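Side-chain contacts in NAD(P)H-flavin oxidoreductase (Agrobacterium tumefaciens str. C58, PDB 2FRE), which probably catalyses the reduction of flavin or other substrates by NAD(P)H, as a dimeric FMN-binding oxidoreductase of the nitroreductase family: residues Tyr11-Pro15 with Leu16-Arg20; Gly136-Lys140 with Asp141-Glu145; Ile169-Asp172 with Asp173-Glu176; Lys182-Leu186 with Ala187-Phe191. All coordinates share one frame; numbering follows the deposited sequence.

Contact 1. Residues Tyr11-Pro15 with Leu16-Arg20. With FMN (flavin mononucleotide), chain C.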
loop_
_atom_site.group_PDB
_atom_site.type_symbol
_atom_site.label_atom_id
_atom_site.label_comp_id
_atom_site.label_asym_id
_atom_site.label_seq_id
_atom_site.Cartn_x
_atom_site.Cartn_y
_atom_site.Cartn_z
ATOM N N TYR A 11 -19.298 -1.285 6.668
ATOM C CA TYR A 11 -19.826 -0.687 5.416
ATOM C C TYR A 11 -19.699 -1.677 4.254
ATOM O O TYR A 11 -18.935 -2.643 4.366
ATOM C CB TYR A 11 -19.062 0.602 5.139
ATOM C CG TYR A 11 -19.280 1.565 6.269
ATOM C CD1 TYR A 11 -20.408 2.367 6.304
ATOM C CD2 TYR A 11 -18.420 1.600 7.354
ATOM C CE1 TYR A 11 -20.643 3.212 7.360
ATOM C CE2 TYR A 11 -18.642 2.458 8.408
ATOM C CZ TYR A 11 -19.751 3.247 8.414
ATOM O OH TYR A 11 -19.980 4.086 9.485
ATOM N N PRO A 12 -20.446 -1.472 3.142
ATOM C CA PRO A 12 -20.442 -2.467 2.046
ATOM C C PRO A 12 -19.151 -2.489 1.195
ATOM O O PRO A 12 -19.183 -2.245 -0.015
ATOM C CB PRO A 12 -21.619 -2.023 1.191
ATOM C CG PRO A 12 -21.646 -0.532 1.381
ATOM C CD PRO A 12 -21.334 -0.335 2.828
ATOM N N VAL A 13 -18.029 -2.782 1.834
ATOM C CA VAL A 13 -16.776 -2.943 1.128
ATOM C C VAL A 13 -16.848 -4.110 0.152
ATOM O O VAL A 13 -17.620 -5.059 0.348
ATOM C CB VAL A 13 -15.582 -3.204 2.088
ATOM C CG1 VAL A 13 -15.366 -2.028 3.017
ATOM C CG2 VAL A 13 -15.785 -4.507 2.893
ATOM N N ASP A 14 -16.021 -4.037 -0.890
ATOM C CA ASP A 14 -15.874 -5.146 -1.804
ATOM C C ASP A 14 -15.366 -6.313 -0.987
ATOM O O ASP A 14 -14.469 -6.137 -0.172
ATOM C CB ASP A 14 -14.888 -4.839 -2.922
ATOM C CG ASP A 14 -14.953 -5.861 -4.039
ATOM O OD1 ASP A 14 -14.604 -7.035 -3.800
ATOM O OD2 ASP A 14 -15.376 -5.486 -5.148
ATOM N N PRO A 15 -15.956 -7.507 -1.177
ATOM C CA PRO A 15 -15.489 -8.650 -0.388
ATOM C C PRO A 15 -14.012 -8.972 -0.546
ATOM O O PRO A 15 -13.428 -9.625 0.325
ATOM C CB PRO A 15 -16.348 -9.806 -0.910
ATOM C CG PRO A 15 -17.540 -9.175 -1.491
ATOM C CD PRO A 15 -17.086 -7.873 -2.052
ATOM N N LEU A 16 -13.411 -8.537 -1.646
ATOM C CA LEU A 16 -11.981 -8.722 -1.844
ATOM C C LEU A 16 -11.173 -8.203 -0.653
ATOM O O LEU A 16 -10.159 -8.786 -0.287
ATOM C CB LEU A 16 -11.519 -8.066 -3.136
ATOM C CG LEU A 16 -12.041 -8.667 -4.452
ATOM C CD1 LEU A 16 -11.842 -7.696 -5.611
ATOM C CD2 LEU A 16 -11.405 -10.011 -4.769
ATOM N N PHE A 17 -11.612 -7.115 -0.036
ATOM C CA PHE A 17 -10.844 -6.540 1.086
ATOM C C PHE A 17 -10.917 -7.369 2.369
ATOM O O PHE A 17 -10.012 -7.299 3.207
ATOM C CB PHE A 17 -11.306 -5.104 1.330
ATOM C CG PHE A 17 -10.992 -4.202 0.190
ATOM C CD1 PHE A 17 -9.680 -3.810 -0.050
ATOM C CD2 PHE A 17 -11.992 -3.752 -0.651
ATOM C CE1 PHE A 17 -9.373 -2.985 -1.099
ATOM C CE2 PHE A 17 -11.678 -2.924 -1.719
ATOM C CZ PHE A 17 -10.373 -2.543 -1.929
ATOM N N LEU A 18 -11.978 -8.158 2.525
ATOM C CA LEU A 18 -12.092 -9.099 3.634
ATOM C C LEU A 18 -11.485 -10.472 3.308
ATOM O O LEU A 18 -11.013 -11.174 4.209
ATOM C CB LEU A 18 -13.571 -9.270 4.013
ATOM C CG LEU A 18 -14.337 -7.988 4.340
ATOM C CD1 LEU A 18 -15.769 -8.329 4.821
ATOM C CD2 LEU A 18 -13.637 -7.204 5.408
ATOM N N ASP A 19 -11.564 -10.871 2.041
ATOM C CA ASP A 19 -11.090 -12.190 1.587
ATOM C C ASP A 19 -9.581 -12.277 1.529
ATOM O O ASP A 19 -9.030 -13.363 1.704
ATOM C CB ASP A 19 -11.691 -12.546 0.219
ATOM C CG ASP A 19 -13.161 -12.828 0.309
ATOM O OD1 ASP A 19 -13.641 -13.164 1.409
ATOM O OD2 ASP A 19 -13.842 -12.718 -0.708
ATOM N N ARG A 20 -8.906 -11.152 1.286
ATOM C CA ARG A 20 -7.437 -11.151 1.350
ATOM C C ARG A 20 -6.969 -11.305 2.794
ATOM O O ARG A 20 -7.340 -10.508 3.643
ATOM C CB ARG A 20 -6.857 -9.865 0.800
ATOM C CG ARG A 20 -5.334 -9.784 0.845
ATOM C CD ARG A 20 -4.840 -8.436 1.219
ATOM N NE ARG A 20 -5.374 -7.918 2.475
ATOM C CZ ARG A 20 -4.991 -8.298 3.688
ATOM N NH1 ARG A 20 -4.077 -9.241 3.858
ATOM N NH2 ARG A 20 -5.564 -7.737 4.746
HETATM N N1 FMN C . 3.352 -12.130 10.216
HETATM C C2 FMN C . 4.214 -13.048 10.814
HETATM O O2 FMN C . 3.791 -14.156 11.162
HETATM N N3 FMN C . 5.539 -12.725 11.045
HETATM C C4 FMN C . 6.055 -11.510 10.681
HETATM O O4 FMN C . 7.292 -11.343 10.697
HETATM C C4A FMN C . 5.181 -10.584 10.073
HETATM N N5 FMN C . 5.653 -9.340 9.689
HETATM C C5A FMN C . 4.803 -8.471 9.026
HETATM C C6 FMN C . 5.292 -7.245 8.612
HETATM C C7 FMN C . 4.479 -6.354 7.942
HETATM C C7M FMN C . 5.199 -5.332 7.106
HETATM C C8 FMN C . 3.139 -6.667 7.691
HETATM C C8M FMN C . 2.411 -6.023 6.535
HETATM C C9 FMN C . 2.637 -7.894 8.104
HETATM C C9A FMN C . 3.469 -8.794 8.797
HETATM N N10 FMN C . 2.974 -10.007 9.226
HETATM C C10 FMN C . 3.838 -10.905 9.843
HETATM C "C1'" FMN C . 1.514 -10.357 9.084
HETATM C "C2'" FMN C . 0.555 -9.446 9.847
HETATM O "O2'" FMN C . 0.471 -9.786 11.226
HETATM C "C3'" FMN C . -0.821 -9.478 9.186
HETATM O "O3'" FMN C . -0.735 -8.931 7.876
HETATM C "C4'" FMN C . -1.854 -8.742 10.031
HETATM O "O4'" FMN C . -2.059 -9.416 11.261
HETATM C "C5'" FMN C . -3.197 -8.570 9.331
HETATM O "O5'" FMN C . -3.767 -9.829 9.008
HETATM P P FMN C . -4.177 -10.195 7.496
HETATM O O1P FMN C . -5.375 -9.324 7.156
HETATM O O2P FMN C . -3.027 -9.850 6.563
HETATM O O3P FMN C . -4.482 -11.669 7.478
#
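Asp-14 and Leu-16 lie side by side and point the same way, the carboxylate of the first against the branch of the second. With CG swung opposite the backbone N (chi1 -168°), the Asp-14 side chain folds forward over the start of the helix. OD1 of Asp-14 accepts from Leu-16 N at 2.9 Å through its anti lone pair, and the N-H...O angle of 167° makes the bond nearly straight. The same OD1 of Asp-14 comes close to the Leu-16 side chain, 3.1 Å from Leu-16 CG. The main-chain oxygen of Asp-14 takes the following amide, Phe-17 N, at 3.0 Å. The Phe-17 ring turns its edge to this oxygen, and its CD2 lies 3.8 Å from Asp-14 CB. Val-13 and Leu-18 instead cross at about a right angle, with CG2 of Val-13 4.0 Å from CG of Leu-18; Leu-18 also packs on Trp-45 of the second subunit. Pro-15 O receives Asp-19 N at 2.8 Å. Beyond the helix, Arg-20 presents two nitrogens to the FMN phosphate, NH1 to O2P at 3.0 Å and NH2 to O1P at 2.9 Å. Asp-14 to Phe-17 form an Asx-Pro turn that caps a short helix, and the helix ends at the cofactor's phosphate site.

Contact 2. Residues Gly136-Lys140 with Asp141-Glu145. With FMN (flavin mononucleotide), chain C.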
loop_
_atom_site.group_PDB
_atom_site.type_symbol
_atom_site.label_atom_id
_atom_site.label_comp_id
_atom_site.label_asym_id
_atom_site.label_seq_id
_atom_site.Cartn_x
_atom_site.Cartn_y
_atom_site.Cartn_z
ATOM N N GLY A 136 8.245 -8.915 8.769
ATOM C CA GLY A 136 9.314 -8.049 9.258
ATOM C C GLY A 136 10.336 -8.786 10.105
ATOM O O GLY A 136 11.421 -8.249 10.377
ATOM N N GLY A 137 10.010 -10.013 10.514
ATOM C CA GLY A 137 10.918 -10.873 11.254
ATOM C C GLY A 137 11.957 -11.470 10.312
ATOM O O GLY A 137 11.896 -12.642 9.956
ATOM N N ILE A 138 12.894 -10.629 9.902
ATOM C CA ILE A 138 13.867 -10.956 8.869
ATOM C C ILE A 138 15.187 -10.284 9.209
ATOM O O ILE A 138 15.203 -9.287 9.929
ATOM C CB ILE A 138 13.400 -10.452 7.480
ATOM C CG1 ILE A 138 13.312 -8.920 7.435
ATOM C CG2 ILE A 138 12.039 -11.042 7.097
ATOM C CD1 ILE A 138 12.786 -8.410 6.116
ATOM N N PHE A 139 16.290 -10.813 8.678
ATOM C CA PHE A 139 17.613 -10.253 8.953
ATOM C C PHE A 139 17.964 -9.232 7.862
ATOM O O PHE A 139 18.544 -9.594 6.841
ATOM C CB PHE A 139 18.660 -11.378 9.003
ATOM C CG PHE A 139 18.419 -12.412 10.074
ATOM C CD1 PHE A 139 18.691 -12.136 11.404
ATOM C CD2 PHE A 139 17.991 -13.681 9.743
ATOM C CE1 PHE A 139 18.503 -13.093 12.381
ATOM C CE2 PHE A 139 17.783 -14.637 10.708
ATOM C CZ PHE A 139 18.051 -14.346 12.032
ATOM N N LYS A 140 17.611 -7.961 8.068
ATOM C CA LYS A 140 17.723 -6.946 7.008
ATOM C C LYS A 140 19.164 -6.689 6.540
ATOM O O LYS A 140 19.408 -6.534 5.345
ATOM C CB LYS A 140 17.100 -5.603 7.439
ATOM C CG LYS A 140 15.578 -5.578 7.507
ATOM C CD LYS A 140 15.114 -4.146 7.834
ATOM C CE LYS A 140 13.593 -3.983 7.867
ATOM N NZ LYS A 140 13.154 -2.505 7.851
ATOM N N ASP A 141 20.103 -6.617 7.478
ATOM C CA ASP A 141 21.502 -6.403 7.129
ATOM C C ASP A 141 22.073 -7.590 6.362
ATOM O O ASP A 141 22.806 -7.398 5.399
ATOM C CB ASP A 141 22.335 -6.098 8.372
ATOM C CG ASP A 141 22.048 -4.721 8.940
ATOM O OD1 ASP A 141 21.439 -3.896 8.239
ATOM O OD2 ASP A 141 22.448 -4.450 10.086
ATOM N N ARG A 142 21.724 -8.810 6.766
ATOM C CA ARG A 142 22.152 -10.006 6.026
ATOM C C ARG A 142 21.510 -10.049 4.638
ATOM O O ARG A 142 22.143 -10.477 3.673
ATOM C CB ARG A 142 21.794 -11.302 6.766
ATOM C CG ARG A 142 22.322 -11.419 8.183
ATOM C CD ARG A 142 22.035 -12.810 8.742
ATOM N NE ARG A 142 22.215 -12.849 10.193
ATOM C CZ ARG A 142 21.854 -13.866 10.971
ATOM N NH1 ARG A 142 21.302 -14.944 10.451
ATOM N NH2 ARG A 142 22.047 -13.804 12.284
ATOM N N ILE A 143 20.247 -9.638 4.537
ATOM C CA ILE A 143 19.590 -9.537 3.230
ATOM C C ILE A 143 20.359 -8.599 2.294
ATOM O O ILE A 143 20.626 -8.934 1.133
ATOM C CB ILE A 143 18.089 -9.088 3.375
ATOM C CG1 ILE A 143 17.275 -10.226 4.006
ATOM C CG2 ILE A 143 17.493 -8.697 2.031
ATOM C CD1 ILE A 143 16.023 -9.754 4.724
ATOM N N VAL A 144 20.714 -7.423 2.805
ATOM C CA VAL A 144 21.449 -6.440 2.022
ATOM C C VAL A 144 22.783 -6.994 1.521
ATOM O O VAL A 144 23.142 -6.815 0.364
ATOM C CB VAL A 144 21.682 -5.134 2.850
ATOM C CG1 VAL A 144 22.695 -4.214 2.172
ATOM C CG2 VAL A 144 20.357 -4.416 3.052
ATOM N N GLU A 145 23.497 -7.682 2.398
ATOM C CA GLU A 145 24.810 -8.224 2.069
ATOM C C GLU A 145 24.686 -9.413 1.116
ATOM O O GLU A 145 25.340 -9.442 0.084
ATOM C CB GLU A 145 25.523 -8.657 3.346
ATOM C CG GLU A 145 26.943 -9.121 3.136
ATOM C CD GLU A 145 27.820 -8.044 2.506
ATOM O OE1 GLU A 145 27.595 -6.838 2.793
ATOM O OE2 GLU A 145 28.732 -8.407 1.722
HETATM N N1 FMN C . 3.352 -12.130 10.216
HETATM C C2 FMN C . 4.214 -13.048 10.814
HETATM O O2 FMN C . 3.791 -14.156 11.162
HETATM N N3 FMN C . 5.539 -12.725 11.045
HETATM C C4 FMN C . 6.055 -11.510 10.681
HETATM O O4 FMN C . 7.292 -11.343 10.697
HETATM C C4A FMN C . 5.181 -10.584 10.073
HETATM N N5 FMN C . 5.653 -9.340 9.689
HETATM C C5A FMN C . 4.803 -8.471 9.026
HETATM C C6 FMN C . 5.292 -7.245 8.612
HETATM C C7 FMN C . 4.479 -6.354 7.942
HETATM C C7M FMN C . 5.199 -5.332 7.106
HETATM C C8 FMN C . 3.139 -6.667 7.691
HETATM C C8M FMN C . 2.411 -6.023 6.535
HETATM C C9 FMN C . 2.637 -7.894 8.104
HETATM C C9A FMN C . 3.469 -8.794 8.797
HETATM N N10 FMN C . 2.974 -10.007 9.226
HETATM C C10 FMN C . 3.838 -10.905 9.843
HETATM C "C1'" FMN C . 1.514 -10.357 9.084
HETATM C "C2'" FMN C . 0.555 -9.446 9.847
HETATM O "O2'" FMN C . 0.471 -9.786 11.226
HETATM C "C3'" FMN C . -0.821 -9.478 9.186
HETATM O "O3'" FMN C . -0.735 -8.931 7.876
HETATM C "C4'" FMN C . -1.854 -8.742 10.031
HETATM O "O4'" FMN C . -2.059 -9.416 11.261
HETATM C "C5'" FMN C . -3.197 -8.570 9.331
HETATM O "O5'" FMN C . -3.767 -9.829 9.008
HETATM P P FMN C . -4.177 -10.195 7.496
HETATM O O1P FMN C . -5.375 -9.324 7.156
HETATM O O2P FMN C . -3.027 -9.850 6.563
HETATM O O3P FMN C . -4.482 -11.669 7.478
#
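Phe-139 O accepts from Ile-143 N at 2.9 Å, the shortest sound polar bond across this turn, with an N-H...O angle of 159°. Ile-143 CG1 also presses on that oxygen, 3.2 Å from Phe-139 O. One residue on, Val-144 N repeats the helical pattern to Lys-140 O at 3.0 Å. The distinctive side-chain feature is a cation-pi stack. Arg-142 is extended from CG to NE and runs beside Phe-139 in the same direction, which lays its guanidinium flat over one ring face with the planes only 6° apart. CZ of Arg-142 stands 3.6 Å from the centroid of the Phe-139 ring and 12° off its normal, while NH1 comes within 3.5 Å of Phe-139 CE2. Ile-138 and Ile-143 cross at about a right angle, meeting CD1 to CD1 at 3.8 Å. Upstream, Gly-136 N donates to FMN N5 at 2.8 Å and Gly-137 N to FMN O4 at 3.0 Å, a pair of amides gripping the flavin edge. Phe-139 holds the N-cap position between strand 131-135 and helix 140-146; Ile-138, Ile-143 and Val-144 pack on Val-155 of strand 153-162, and the Lys-140 ammonium donates to Val-155 O.

Contact 3. Residues Ile169-Asp172 with Asp173-Glu176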
loop_
_atom_site.group_PDB
_atom_site.type_symbol
_atom_site.label_atom_id
_atom_site.label_comp_id
_atom_site.label_asym_id
_atom_site.label_seq_id
_atom_site.Cartn_x
_atom_site.Cartn_y
_atom_site.Cartn_z
ATOM N N ILE A 169 -0.978 -28.999 9.366
ATOM C CA ILE A 169 0.460 -29.077 9.073
ATOM C C ILE A 169 1.306 -28.160 9.953
ATOM O O ILE A 169 2.532 -28.284 9.985
ATOM C CB ILE A 169 0.786 -28.763 7.589
ATOM C CG1 ILE A 169 0.600 -27.276 7.268
ATOM C CG2 ILE A 169 -0.074 -29.613 6.659
ATOM C CD1 ILE A 169 1.420 -26.820 6.105
ATOM N N LEU A 170 0.643 -27.236 10.646
ATOM C CA LEU A 170 1.305 -26.256 11.492
ATOM C C LEU A 170 1.492 -26.779 12.919
ATOM O O LEU A 170 0.690 -27.581 13.390
ATOM C CB LEU A 170 0.465 -24.974 11.541
ATOM C CG LEU A 170 0.273 -24.232 10.221
ATOM C CD1 LEU A 170 -0.739 -23.121 10.358
ATOM C CD2 LEU A 170 1.599 -23.666 9.745
ATOM N N PRO A 171 2.542 -26.309 13.614
ATOM C CA PRO A 171 2.544 -26.559 15.061
ATOM C C PRO A 171 1.303 -25.922 15.705
ATOM O O PRO A 171 0.750 -24.940 15.178
ATOM C CB PRO A 171 3.852 -25.907 15.549
ATOM C CG PRO A 171 4.304 -25.012 14.438
ATOM C CD PRO A 171 3.728 -25.554 13.165
ATOM N N ASP A 172 0.874 -26.482 16.827
ATOM C CA ASP A 172 -0.410 -26.120 17.441
ATOM C C ASP A 172 -0.605 -24.634 17.678
ATOM O O ASP A 172 -1.697 -24.106 17.436
ATOM C CB ASP A 172 -0.603 -26.873 18.759
ATOM C CG ASP A 172 -0.786 -28.352 18.558
ATOM O OD1 ASP A 172 -0.841 -28.796 17.394
ATOM O OD2 ASP A 172 -0.852 -29.071 19.569
ATOM N N ASP A 173 0.443 -23.955 18.136
ATOM C CA ASP A 173 0.314 -22.522 18.420
ATOM C C ASP A 173 0.029 -21.705 17.146
ATOM O O ASP A 173 -0.801 -20.794 17.159
ATOM C CB ASP A 173 1.510 -21.978 19.225
ATOM C CG ASP A 173 2.881 -22.237 18.568
ATOM O OD1 ASP A 173 2.989 -22.769 17.436
ATOM O OD2 ASP A 173 3.881 -21.909 19.243
ATOM N N LEU A 174 0.663 -22.064 16.038
ATOM C CA LEU A 174 0.361 -21.413 14.752
ATOM C C LEU A 174 -0.997 -21.824 14.184
ATOM O O LEU A 174 -1.714 -20.997 13.613
ATOM C CB LEU A 174 1.444 -21.716 13.722
ATOM C CG LEU A 174 2.837 -21.165 14.024
ATOM C CD1 LEU A 174 3.781 -21.446 12.860
ATOM C CD2 LEU A 174 2.780 -19.678 14.318
ATOM N N ALA A 175 -1.340 -23.100 14.328
ATOM C CA ALA A 175 -2.644 -23.593 13.889
ATOM C C ALA A 175 -3.755 -22.807 14.560
ATOM O O ALA A 175 -4.727 -22.429 13.909
ATOM C CB ALA A 175 -2.798 -25.058 14.190
ATOM N N GLU A 176 -3.592 -22.534 15.854
ATOM C CA GLU A 176 -4.571 -21.739 16.591
ATOM C C GLU A 176 -4.685 -20.321 16.056
ATOM O O GLU A 176 -5.709 -19.691 16.231
ATOM C CB GLU A 176 -4.232 -21.686 18.081
ATOM C CG GLU A 176 -4.552 -22.958 18.800
ATOM C CD GLU A 176 -4.199 -22.901 20.278
ATOM O OE1 GLU A 176 -3.801 -21.806 20.764
ATOM O OE2 GLU A 176 -4.336 -23.954 20.932
#
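Pro-171 O receives Ala-175 N at 2.9 Å, the N-H...O angle of 167° being close to straight, and Asp-172 O takes Glu-176 N at the same 2.9 Å separation. These two bonds define the first turn of helix 172-176, with Pro-171 at the N-cap position. A third, weak bond runs within the turn, from Leu-174 N to Asp-173 OD1 at 2.8 Å; it is strongly bent, at 123°. The Asp-173 carboxylate gets there because its CG sits between backbone N and carbonyl carbon (chi1 56°), which folds OD1 back toward the helix start, 3.8 Å from Pro-171 CB. Outside this polar frame, Pro-171 and Leu-174 lie alongside each other, ring carbon CG of Pro-171 meeting Leu-174 CD1 at 3.9 Å. The Leu-170 methylene packs against the turn, its CB 4.0 Å from Leu-174 CB and 4.2 Å from Ala-175 CB. Leu-170 and Leu-174 turn to Trp-81 of helix 76-82, while the three acids lie at the exposed surface. Asp-172 and Asp-173, in the first turn, would probably interact favourably with the helix dipole, whereas Glu-176 lies further on; Asp-172 and Glu-176, their carboxylates not in contact, may repel each other mildly.

Contact 4. Residues Lys182-Leu186 with Ala187-Phe191. With FMN (flavin mononucleotide), chain C.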
loop_
_atom_site.group_PDB
_atom_site.type_symbol
_atom_site.label_atom_id
_atom_site.label_comp_id
_atom_site.label_asym_id
_atom_site.label_seq_id
_atom_site.Cartn_x
_atom_site.Cartn_y
_atom_site.Cartn_z
ATOM N N LYS A 182 -8.967 -9.530 12.886
ATOM C CA LYS A 182 -9.959 -8.457 12.933
ATOM C C LYS A 182 -9.303 -7.066 12.883
ATOM O O LYS A 182 -8.067 -6.934 12.814
ATOM C CB LYS A 182 -10.795 -8.576 14.226
ATOM C CG LYS A 182 -11.400 -9.927 14.467
ATOM C CD LYS A 182 -12.362 -10.396 13.378
ATOM C CE LYS A 182 -13.180 -11.611 13.878
ATOM N NZ LYS A 182 -14.322 -12.095 13.006
ATOM N N ARG A 183 -10.139 -6.031 12.903
ATOM C CA ARG A 183 -9.657 -4.630 12.900
ATOM C C ARG A 183 -10.403 -3.846 13.944
ATOM O O ARG A 183 -11.467 -4.272 14.412
ATOM C CB ARG A 183 -9.872 -3.983 11.531
ATOM C CG ARG A 183 -9.090 -4.605 10.416
ATOM C CD ARG A 183 -7.579 -4.422 10.514
ATOM N NE ARG A 183 -6.969 -5.029 9.332
ATOM C CZ ARG A 183 -6.721 -6.330 9.181
ATOM N NH1 ARG A 183 -6.909 -7.190 10.160
ATOM N NH2 ARG A 183 -6.212 -6.766 8.054
ATOM N N VAL A 184 -9.842 -2.705 14.329
ATOM C CA VAL A 184 -10.536 -1.778 15.205
ATOM C C VAL A 184 -11.723 -1.189 14.443
ATOM O O VAL A 184 -11.726 -1.197 13.204
ATOM C CB VAL A 184 -9.594 -0.645 15.708
ATOM C CG1 VAL A 184 -8.385 -1.240 16.399
ATOM C CG2 VAL A 184 -9.168 0.282 14.577
ATOM N N PRO A 185 -12.734 -0.686 15.168
ATOM C CA PRO A 185 -13.815 0.071 14.523
ATOM C C PRO A 185 -13.288 1.201 13.619
ATOM O O PRO A 185 -12.305 1.867 13.964
ATOM C CB PRO A 185 -14.589 0.646 15.718
ATOM C CG PRO A 185 -14.367 -0.298 16.787
ATOM C CD PRO A 185 -12.956 -0.795 16.619
ATOM N N LEU A 186 -13.922 1.383 12.458
ATOM C CA LEU A 186 -13.555 2.436 11.521
ATOM C C LEU A 186 -13.443 3.782 12.233
ATOM O O LEU A 186 -12.511 4.514 12.011
ATOM C CB LEU A 186 -14.553 2.521 10.356
ATOM C CG LEU A 186 -14.215 3.578 9.289
ATOM C CD1 LEU A 186 -12.788 3.415 8.790
ATOM C CD2 LEU A 186 -15.198 3.541 8.126
ATOM N N ALA A 187 -14.382 4.079 13.126
ATOM C CA ALA A 187 -14.365 5.348 13.846
ATOM C C ALA A 187 -13.122 5.567 14.714
ATOM O O ALA A 187 -12.808 6.704 15.041
ATOM C CB ALA A 187 -15.617 5.496 14.674
ATOM N N ASP A 188 -12.388 4.508 15.036
ATOM C CA ASP A 188 -11.161 4.652 15.792
ATOM C C ASP A 188 -9.986 5.131 14.933
ATOM O O ASP A 188 -8.922 5.446 15.466
ATOM C CB ASP A 188 -10.777 3.337 16.480
ATOM C CG ASP A 188 -11.726 2.955 17.598
ATOM O OD1 ASP A 188 -12.726 3.653 17.813
ATOM O OD2 ASP A 188 -11.446 1.946 18.258
ATOM N N VAL A 189 -10.150 5.152 13.620
ATOM C CA VAL A 189 -9.054 5.560 12.740
ATOM C C VAL A 189 -9.435 6.615 11.698
ATOM O O VAL A 189 -8.544 7.170 11.062
ATOM C CB VAL A 189 -8.377 4.372 12.005
ATOM C CG1 VAL A 189 -7.819 3.356 13.004
ATOM C CG2 VAL A 189 -9.318 3.695 10.999
ATOM N N ALA A 190 -10.725 6.868 11.507
ATOM C CA ALA A 190 -11.184 7.822 10.498
ATOM C C ALA A 190 -11.945 8.935 11.204
ATOM O O ALA A 190 -12.973 8.677 11.861
ATOM C CB ALA A 190 -12.096 7.135 9.491
ATOM N N PHE A 191 -11.427 10.151 11.077
ATOM C CA PHE A 191 -11.919 11.316 11.793
ATOM C C PHE A 191 -12.326 12.423 10.810
ATOM O O PHE A 191 -11.559 12.798 9.920
ATOM C CB PHE A 191 -10.830 11.865 12.729
ATOM C CG PHE A 191 -10.108 10.808 13.534
ATOM C CD1 PHE A 191 -10.819 9.843 14.242
ATOM C CD2 PHE A 191 -8.723 10.765 13.568
ATOM C CE1 PHE A 191 -10.166 8.878 14.982
ATOM C CE2 PHE A 191 -8.062 9.785 14.281
ATOM C CZ PHE A 191 -8.793 8.834 14.998
HETATM N N1 FMN C . 3.352 -12.130 10.216
HETATM C C2 FMN C . 4.214 -13.048 10.814
HETATM O O2 FMN C . 3.791 -14.156 11.162
HETATM N N3 FMN C . 5.539 -12.725 11.045
HETATM C C4 FMN C . 6.055 -11.510 10.681
HETATM O O4 FMN C . 7.292 -11.343 10.697
HETATM C C4A FMN C . 5.181 -10.584 10.073
HETATM N N5 FMN C . 5.653 -9.340 9.689
HETATM C C5A FMN C . 4.803 -8.471 9.026
HETATM C C6 FMN C . 5.292 -7.245 8.612
HETATM C C7 FMN C . 4.479 -6.354 7.942
HETATM C C7M FMN C . 5.199 -5.332 7.106
HETATM C C8 FMN C . 3.139 -6.667 7.691
HETATM C C8M FMN C . 2.411 -6.023 6.535
HETATM C C9 FMN C . 2.637 -7.894 8.104
HETATM C C9A FMN C . 3.469 -8.794 8.797
HETATM N N10 FMN C . 2.974 -10.007 9.226
HETATM C C10 FMN C . 3.838 -10.905 9.843
HETATM C "C1'" FMN C . 1.514 -10.357 9.084
HETATM C "C2'" FMN C . 0.555 -9.446 9.847
HETATM O "O2'" FMN C . 0.471 -9.786 11.226
HETATM C "C3'" FMN C . -0.821 -9.478 9.186
HETATM O "O3'" FMN C . -0.735 -8.931 7.876
HETATM C "C4'" FMN C . -1.854 -8.742 10.031
HETATM O "O4'" FMN C . -2.059 -9.416 11.261
HETATM C "C5'" FMN C . -3.197 -8.570 9.331
HETATM O "O5'" FMN C . -3.767 -9.829 9.008
HETATM P P FMN C . -4.177 -10.195 7.496
HETATM O O1P FMN C . -5.375 -9.324 7.156
HETATM O O2P FMN C . -3.027 -9.850 6.563
HETATM O O3P FMN C . -4.482 -11.669 7.478
#
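Val-184 meets Val-189 through the turn of its own isopropyl group. At Val-184, chi1 of -56° sets CG2 between backbone N and carbonyl carbon, aimed at Val-189 CG1, which it reaches at 3.7 Å. Leu-186 has its CG opposite its own backbone N (chi1 -178°), and a bend at the next bond sends CD1 forward over the end of the turn. There Leu-186 CD1 lies 3.8 Å from Ala-190 CB, and the Leu-186 side chain crosses that of Val-189 at about a right angle. The backbone beneath is a pair of overlapping type I turns. Pro-185 O accepts from Asp-188 N at 2.9 Å, and Leu-186 O is gripped twice, by Val-189 N at 2.9 Å with an N-H...O angle of 164° and by Ala-190 N at 3.0 Å. The two donors arrive differently, Val-189 N from above the carbonyl plane and Ala-190 N almost head-on to the oxygen. From this compact turn the chain passes into strand 190-192, where Ala-190 and Phe-191 pair in a parallel ladder with a strand of the second subunit. The Asp-188 carboxylate slants across the Pro-185 ring, OD2 lying 3.5 Å from Pro-185 CD. Back at the start of the stretch, Arg-183 uses both terminal nitrogens: NH1 donates to Lys-182 O, while NH2 reaches FMN O1P at 2.8 Å, with that oxygen in the guanidinium plane. The same NH2 is bonded to Trp-45 O of the second subunit.

Each contact closes a short local turn; in chain order they stand in series, neither nesting nor crossing. Contact 1 leads from the loop after strand 7-8 into helix 16-19, contact 2 from strand 131-135 into helix 140-146, contact 3 into helix 172-176, and contact 4 into strand 190-192. Contacts 1 and 4 touch, through Tyr-11 against Leu-186 and through Arg-20 and Arg-183, which both bond FMN O1P; both also reach the second subunit. Contact 2, its centre about 33 Å from that of contact 1, serves the flavin ring end of the same cofactor. Contact 3 touches none of the others, its nearest neighbour being contact 4 at about 11 Å between nearest atoms.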